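Side-chain contacts in outer surface protein (Borrelia burgdorferi, PDB 5IZT), which is of unknown function but is a plasmid-encoded outer surface protein of the PFam54_60 family, largely helical in its C-terminal part: residues L336-I339 against L340-K344; N383-Q386 against S387-A391. All coordinates share one frame; numbering follows the deposited sequence.

Interaction 1 (L336-I339 against L340-K344); sequences LNQI and LDKRK
Leu340 meets Leu336 one helical turn back. Its CD1 lies 3.8 Å from Leu336 CG, and the two branched ends cross at a slant. The first torsions set this up. Leu336 CG stands opposite its own backbone N (chi1 175°), while Leu340 CG lies beside its backbone N and opposite the carbonyl carbon (chi1 -76°). The backbone of Leu340 closes the same turn: Leu340 N gives a hydrogen bond to Leu336 O of 3.0 Å. The CG of Leu340 also rests against that carbonyl oxygen, so the side chain packs on the backbone as well as on the other leucine.

Asp341 contributes mainly through its backbone. Asp341 N bonds to Asn337 O at 2.9 Å, and Asp341 CB comes close to the same oxygen.

Lys342 N bonds to Gln338 O, again at 2.9 Å. With chi1 at -65°, Lys342 CG lies beside its own backbone N and passes 3.4 Å from Gln338 O. The CG atoms of Gln338 and Lys342 are 4.4 Å apart, so the two chains meet only loosely through their aliphatic parts.

Arg343 N bonds to Ile339 O, and its CB touches that oxygen at 3.3 Å. Its chain then runs extended away from the turn. The guanidinium finds its partners outside this helix: NE bonds to Gln294, and NH2 bonds to Ala254 O and forms a salt bridge with Asp257. Phe297 adds a cation-pi contact.

These are the regular i to i+4 backbone hydrogen bonds of helix 322-359, in the predicted coiled-coil region. Leu336 and Leu340 pack against helix 179-197, and with Ile339 they also touch helix 280-316. Ile339, Gln338 and Lys342 touch helix 366-395.

Interaction 2 (N383-Q386 against S387-A391); sequences NARQ and SVLEA
Arg385 lays its guanidinium beside Leu389, one turn on. Leu389 CG sits over one face, toward the rim, and NH1 comes 3.4 Å from Leu389 CB. A bend at chi2 (-84°) carries the arginine chain forward, toward the C-terminal end of the helix. NH1 also bonds to Ser296, so the guanidinium bridges to helix 280-316. This holds for one of two deposited conformers of Arg385, and the contact may be partial.

Gln386 makes the polar contact. Its NE2 gives a hydrogen bond of 2.7 Å to Glu390 OE2, nearly straight at 172°. The oxygen lies almost in the amide plane, but it is met on its anti side, and amide and carboxylate planes stand 80° apart. This is an i to i+4 side-chain hydrogen bond, running along helix 366-395, the last helix of this all-helical chain. Gln386 OE1 lies 4.0 Å from Leu389 CD2. Glu390 CG rests 3.2 Å from Gln386 O, the carbonyl that accepts Glu390 N.

Val388 and Ala384 are buried. Val388 CG2 lies 3.5 Å from Ala384 O, which accepts the bond from Val388 N. Ser387 N bonds in the same way to Asn383 O.

Interactions 1 and 2 lie on helices 322-359 and 366-395, which follow one another in the chain. Their centres are about 9 Å apart, and they touch directly. Gln338 NE2 and Ser387 OG are 3.2 Å apart, a probable hydrogen bond between the helices. Lys342 CG lies at the same distance from Ser387 OG. Both contacts are those of one of two deposited serine conformers and may be partial. Beside them, Lys342 CB packs on Val388 CG2 at 3.6 Å, and Lys342 O approaches Ala384 CB at 3.5 Å. Helix 280-316 borders both contacts, receiving Leu336, Ile339 and Leu340 from one and Arg385, Val388 and Leu389 from the other.

Interaction 1 (L336-I339 against L340-K344)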
ATOM      1  N   LEU A 336       8.338   0.721 -12.061  1.00 15.81           N
ATOM      2  CA  LEU A 336       8.260   1.629 -10.919  1.00 22.08           C
ATOM      3  C   LEU A 336       7.084   2.591 -11.069  1.00 22.98           C
ATOM      4  O   LEU A 336       6.320   2.799 -10.118  1.00 19.20           O
ATOM      5  CB  LEU A 336       9.571   2.399 -10.750  1.00 22.06           C
ATOM      6  CG  LEU A 336       9.536   3.463  -9.640  1.00 19.54           C
ATOM      7  CD1 LEU A 336       9.230   2.846  -8.268  1.00 23.34           C
ATOM      8  CD2 LEU A 336      10.813   4.274  -9.570  1.00 18.11           C
ATOM      9  N   ASN A 337       6.905   3.169 -12.264  1.00 18.88           N
ATOM     10  CA  ASN A 337       5.789   4.089 -12.488  1.00 20.81           C
ATOM     11  C   ASN A 337       4.448   3.412 -12.264  1.00 24.83           C
ATOM     12  O   ASN A 337       3.501   4.036 -11.762  1.00 25.74           O
ATOM     13  CB  ASN A 337       5.841   4.651 -13.905  1.00 21.85           C
ATOM     14  CG  ASN A 337       6.900   5.703 -14.066  1.00 28.25           C
ATOM     15  OD1 ASN A 337       7.350   6.296 -13.089  1.00 31.10           O
ATOM     16  ND2 ASN A 337       7.302   5.947 -15.297  1.00 30.84           N
ATOM     17  N   GLN A 338       4.344   2.142 -12.649  1.00 21.32           N
ATOM     18  CA  GLN A 338       3.096   1.412 -12.495  1.00 25.10           C
ATOM     19  C   GLN A 338       2.767   1.165 -11.027  1.00 26.04           C
ATOM     20  O   GLN A 338       1.616   1.342 -10.620  1.00 22.15           O
ATOM     21  CB  GLN A 338       3.167   0.091 -13.255  1.00 27.10           C
ATOM     22  CG  GLN A 338       1.988  -0.818 -12.945  1.00 35.05           C
ATOM     23  CD  GLN A 338       1.768  -1.887 -13.984  1.00 45.50           C
ATOM     24  OE1 GLN A 338       2.523  -1.999 -14.951  1.00 49.22           O
ATOM     25  NE2 GLN A 338       0.727  -2.685 -13.788  1.00 50.43           N
ATOM     26  N   ILE A 339       3.745   0.744 -10.213  1.00 21.58           N
ATOM     27  CA  ILE A 339       3.430   0.500  -8.805  1.00 21.45           C
ATOM     28  C   ILE A 339       3.138   1.815  -8.095  1.00 27.07           C
ATOM     29  O   ILE A 339       2.273   1.880  -7.214  1.00 20.99           O
ATOM     30  CB  ILE A 339       4.546  -0.302  -8.094  1.00 23.26           C
ATOM     31  CG1 ILE A 339       5.844   0.490  -7.969  1.00 25.73           C
ATOM     32  CG2 ILE A 339       4.830  -1.599  -8.828  1.00 24.31           C
ATOM     33  CD1 ILE A 339       6.929  -0.226  -7.114  1.00 23.92           C
ATOM     34  N   LEU A 340       3.837   2.890  -8.472  1.00 17.54           N
ATOM     35  CA  LEU A 340       3.531   4.193  -7.887  1.00 18.18           C
ATOM     36  C   LEU A 340       2.122   4.632  -8.245  1.00 19.96           C
ATOM     37  O   LEU A 340       1.387   5.172  -7.403  1.00 21.40           O
ATOM     38  CB  LEU A 340       4.540   5.235  -8.365  1.00 16.07           C
ATOM     39  CG  LEU A 340       5.895   5.134  -7.689  1.00 24.11           C
ATOM     40  CD1 LEU A 340       6.908   6.001  -8.460  1.00 19.73           C
ATOM     41  CD2 LEU A 340       5.736   5.610  -6.245  1.00 20.52           C
ATOM     42  N   ASP A 341       1.734   4.424  -9.499  1.00 18.51           N
ATOM     43  CA  ASP A 341       0.427   4.878  -9.955  1.00 25.07           C
ATOM     44  C   ASP A 341      -0.700   4.065  -9.330  1.00 26.68           C
ATOM     45  O   ASP A 341      -1.762   4.614  -8.991  1.00 22.81           O
ATOM     46  CB  ASP A 341       0.359   4.782 -11.474  1.00 26.07           C
ATOM     47  CG  ASP A 341      -1.027   5.068 -12.007  1.00 39.45           C
ATOM     48  OD1 ASP A 341      -1.462   6.235 -11.929  1.00 49.69           O
ATOM     49  OD2 ASP A 341      -1.682   4.127 -12.499  1.00 47.42           O
ATOM     50  N   LYS A 342      -0.506   2.753  -9.190  1.00 21.02           N
ATOM     51  CA  LYS A 342      -1.578   1.930  -8.636  1.00 21.88           C
ATOM     52  C   LYS A 342      -1.643   2.031  -7.120  1.00 21.38           C
ATOM     53  O   LYS A 342      -2.743   1.958  -6.553  1.00 25.03           O
ATOM     54  CB  LYS A 342      -1.426   0.481  -9.092  1.00 21.73           C
ATOM     55  CG  LYS A 342      -1.594   0.312 -10.590  1.00 26.04           C
ATOM     56  CD  LYS A 342      -2.999   0.703 -11.025  1.00 30.89           C
ATOM     57  CE  LYS A 342      -3.198   0.561 -12.534  1.00 31.46           C
ATOM     58  NZ  LYS A 342      -4.630   0.850 -12.887  1.00 41.52           N
ATOM     59  N   ARG A 343      -0.510   2.256  -6.444  1.00 16.50           N
ATOM     60  CA  ARG A 343      -0.599   2.560  -5.020  1.00 23.69           C
ATOM     61  C   ARG A 343      -1.339   3.875  -4.814  1.00 24.09           C
ATOM     62  O   ARG A 343      -2.189   3.985  -3.918  1.00 22.11           O
ATOM     63  CB  ARG A 343       0.792   2.606  -4.372  1.00 23.42           C
ATOM     64  CG  ARG A 343       0.765   3.011  -2.886  1.00 21.47           C
ATOM     65  CD  ARG A 343       2.149   3.048  -2.238  1.00 19.40           C
ATOM     66  NE  ARG A 343       2.142   3.702  -0.921  1.00 22.80           N
ATOM     67  CZ  ARG A 343       2.198   5.017  -0.740  1.00 33.74           C
ATOM     68  NH1 ARG A 343       2.257   5.836  -1.792  1.00 32.69           N
ATOM     69  NH2 ARG A 343       2.188   5.523   0.490  1.00 29.53           N
ATOM     70  N   LYS A 344      -1.044   4.880  -5.650  1.00 20.11           N
ATOM     71  CA  LYS A 344      -1.774   6.145  -5.581  1.00 23.92           C
ATOM     72  C   LYS A 344      -3.260   5.949  -5.869  1.00 25.27           C
ATOM     73  O   LYS A 344      -4.109   6.629  -5.278  1.00 28.18           O
ATOM     74  CB  LYS A 344      -1.173   7.159  -6.560  1.00 27.26           C
TER

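Interaction 2 (N383-Q386 against S387-A391)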
ATOM      1  N   ASN A 383      -8.620  -4.053  -7.374  1.00 15.44           N
ATOM      2  CA  ASN A 383      -7.956  -4.039  -8.679  1.00 20.23           C
ATOM      3  C   ASN A 383      -6.617  -3.314  -8.596  1.00 22.97           C
ATOM      4  O   ASN A 383      -5.634  -3.718  -9.239  1.00 21.62           O
ATOM      5  CB  ASN A 383      -8.874  -3.382  -9.723  1.00 25.15           C
ATOM      6  CG  ASN A 383     -10.052  -4.280 -10.113  1.00 31.30           C
ATOM      7  OD1 ASN A 383      -9.989  -5.496  -9.949  1.00 30.32           O
ATOM      8  ND2 ASN A 383     -11.122  -3.684 -10.643  1.00 34.65           N
ATOM      9  N   ALA A 384      -6.547  -2.253  -7.786  1.00 16.02           N
ATOM     10  CA  ALA A 384      -5.265  -1.580  -7.585  1.00 18.21           C
ATOM     11  C   ALA A 384      -4.264  -2.492  -6.881  1.00 23.75           C
ATOM     12  O   ALA A 384      -3.088  -2.549  -7.280  1.00 20.24           O
ATOM     13  CB  ALA A 384      -5.459  -0.282  -6.801  1.00 18.08           C
ATOM     14  N   ARG A 385      -4.711  -3.210  -5.838  1.00 16.24           N
ATOM     15  CA  ARG A 385      -3.829  -4.140  -5.135  0.60 19.84           C
ATOM     16  C   ARG A 385      -3.275  -5.182  -6.091  1.00 18.22           C
ATOM     17  O   ARG A 385      -2.073  -5.454  -6.100  1.00 20.11           O
ATOM     18  CB  ARG A 385      -4.574  -4.826  -3.985  0.60 18.00           C
ATOM     19  CG  ARG A 385      -3.683  -5.727  -3.087  0.60 17.25           C
ATOM     20  CD  ARG A 385      -3.474  -7.146  -3.643  0.60 15.70           C
ATOM     21  NE  ARG A 385      -2.575  -7.945  -2.810  0.60 18.20           N
ATOM     22  CZ  ARG A 385      -1.249  -7.827  -2.806  0.60 17.73           C
ATOM     23  NH1 ARG A 385      -0.661  -6.934  -3.589  0.60 14.03           N
ATOM     24  NH2 ARG A 385      -0.511  -8.597  -2.016  0.60 16.54           N
ATOM     25  N   GLN A 386      -4.152  -5.791  -6.886  1.00 18.34           N
ATOM     26  CA  GLN A 386      -3.740  -6.820  -7.830  1.00 18.19           C
ATOM     27  C   GLN A 386      -2.766  -6.272  -8.864  1.00 20.14           C
ATOM     28  O   GLN A 386      -1.842  -6.975  -9.292  1.00 20.75           O
ATOM     29  CB  GLN A 386      -4.986  -7.405  -8.503  1.00 21.23           C
ATOM     30  CG  GLN A 386      -4.723  -8.439  -9.579  1.00 32.51           C
ATOM     31  CD  GLN A 386      -4.163  -9.731  -9.027  1.00 42.78           C
ATOM     32  OE1 GLN A 386      -4.335 -10.042  -7.847  1.00 40.08           O
ATOM     33  NE2 GLN A 386      -3.489 -10.495  -9.881  1.00 46.79           N
ATOM     34  N   SER A 387      -2.948  -5.018  -9.276  1.00 24.31           N
ATOM     35  CA  SER A 387      -2.052  -4.446 -10.275  0.51 26.77           C
ATOM     36  C   SER A 387      -0.653  -4.245  -9.712  1.00 24.34           C
ATOM     37  O   SER A 387       0.345  -4.456 -10.421  1.00 18.51           O
ATOM     38  CB  SER A 387      -2.605  -3.123 -10.797  0.51 20.75           C
ATOM     39  OG  SER A 387      -1.817  -2.647 -11.870  0.51 18.86           O
ATOM     40  N   VAL A 388      -0.553  -3.821  -8.449  1.00 16.01           N
ATOM     41  CA  VAL A 388       0.769  -3.667  -7.837  1.00 18.44           C
ATOM     42  C   VAL A 388       1.445  -5.026  -7.719  1.00 18.04           C
ATOM     43  O   VAL A 388       2.639  -5.177  -8.018  1.00 20.84           O
ATOM     44  CB  VAL A 388       0.662  -2.968  -6.465  1.00 15.86           C
ATOM     45  CG1 VAL A 388       2.036  -2.941  -5.785  1.00 16.28           C
ATOM     46  CG2 VAL A 388       0.153  -1.526  -6.623  1.00 15.23           C
ATOM     47  N   LEU A 389       0.677  -6.035  -7.304  1.00 16.79           N
ATOM     48  CA  LEU A 389       1.173  -7.403  -7.192  1.00 20.28           C
ATOM     49  C   LEU A 389       1.674  -7.936  -8.532  1.00 24.33           C
ATOM     50  O   LEU A 389       2.742  -8.558  -8.610  1.00 23.47           O
ATOM     51  CB  LEU A 389       0.058  -8.297  -6.639  1.00 18.94           C
ATOM     52  CG  LEU A 389       0.410  -9.779  -6.551  1.00 21.58           C
ATOM     53  CD1 LEU A 389       1.590  -9.919  -5.606  1.00 23.33           C
ATOM     54  CD2 LEU A 389      -0.783 -10.608  -6.091  1.00 27.12           C
ATOM     55  N   GLU A 390       0.898  -7.734  -9.601  1.00 19.49           N
ATOM     56  CA  GLU A 390       1.327  -8.214 -10.909  1.00 23.94           C
ATOM     57  C   GLU A 390       2.593  -7.505 -11.375  1.00 23.13           C
ATOM     58  O   GLU A 390       3.485  -8.131 -11.959  1.00 22.81           O
ATOM     59  CB  GLU A 390       0.192  -8.048 -11.921  1.00 27.65           C
ATOM     60  CG  GLU A 390      -0.974  -8.992 -11.649  1.00 33.80           C
ATOM     61  CD  GLU A 390      -2.176  -8.751 -12.547  1.00 45.05           C
ATOM     62  OE1 GLU A 390      -2.114  -7.843 -13.406  1.00 47.36           O
ATOM     63  OE2 GLU A 390      -3.190  -9.462 -12.379  1.00 45.59           O
ATOM     64  N   ALA A 391       2.706  -6.205 -11.115  1.00 22.67           N
ATOM     65  CA  ALA A 391       3.939  -5.510 -11.468  1.00 24.39           C
ATOM     66  C   ALA A 391       5.119  -6.061 -10.673  1.00 19.52           C
ATOM     67  O   ALA A 391       6.202  -6.289 -11.225  1.00 20.83           O
ATOM     68  CB  ALA A 391       3.782  -4.011 -11.229  1.00 23.22           C
TER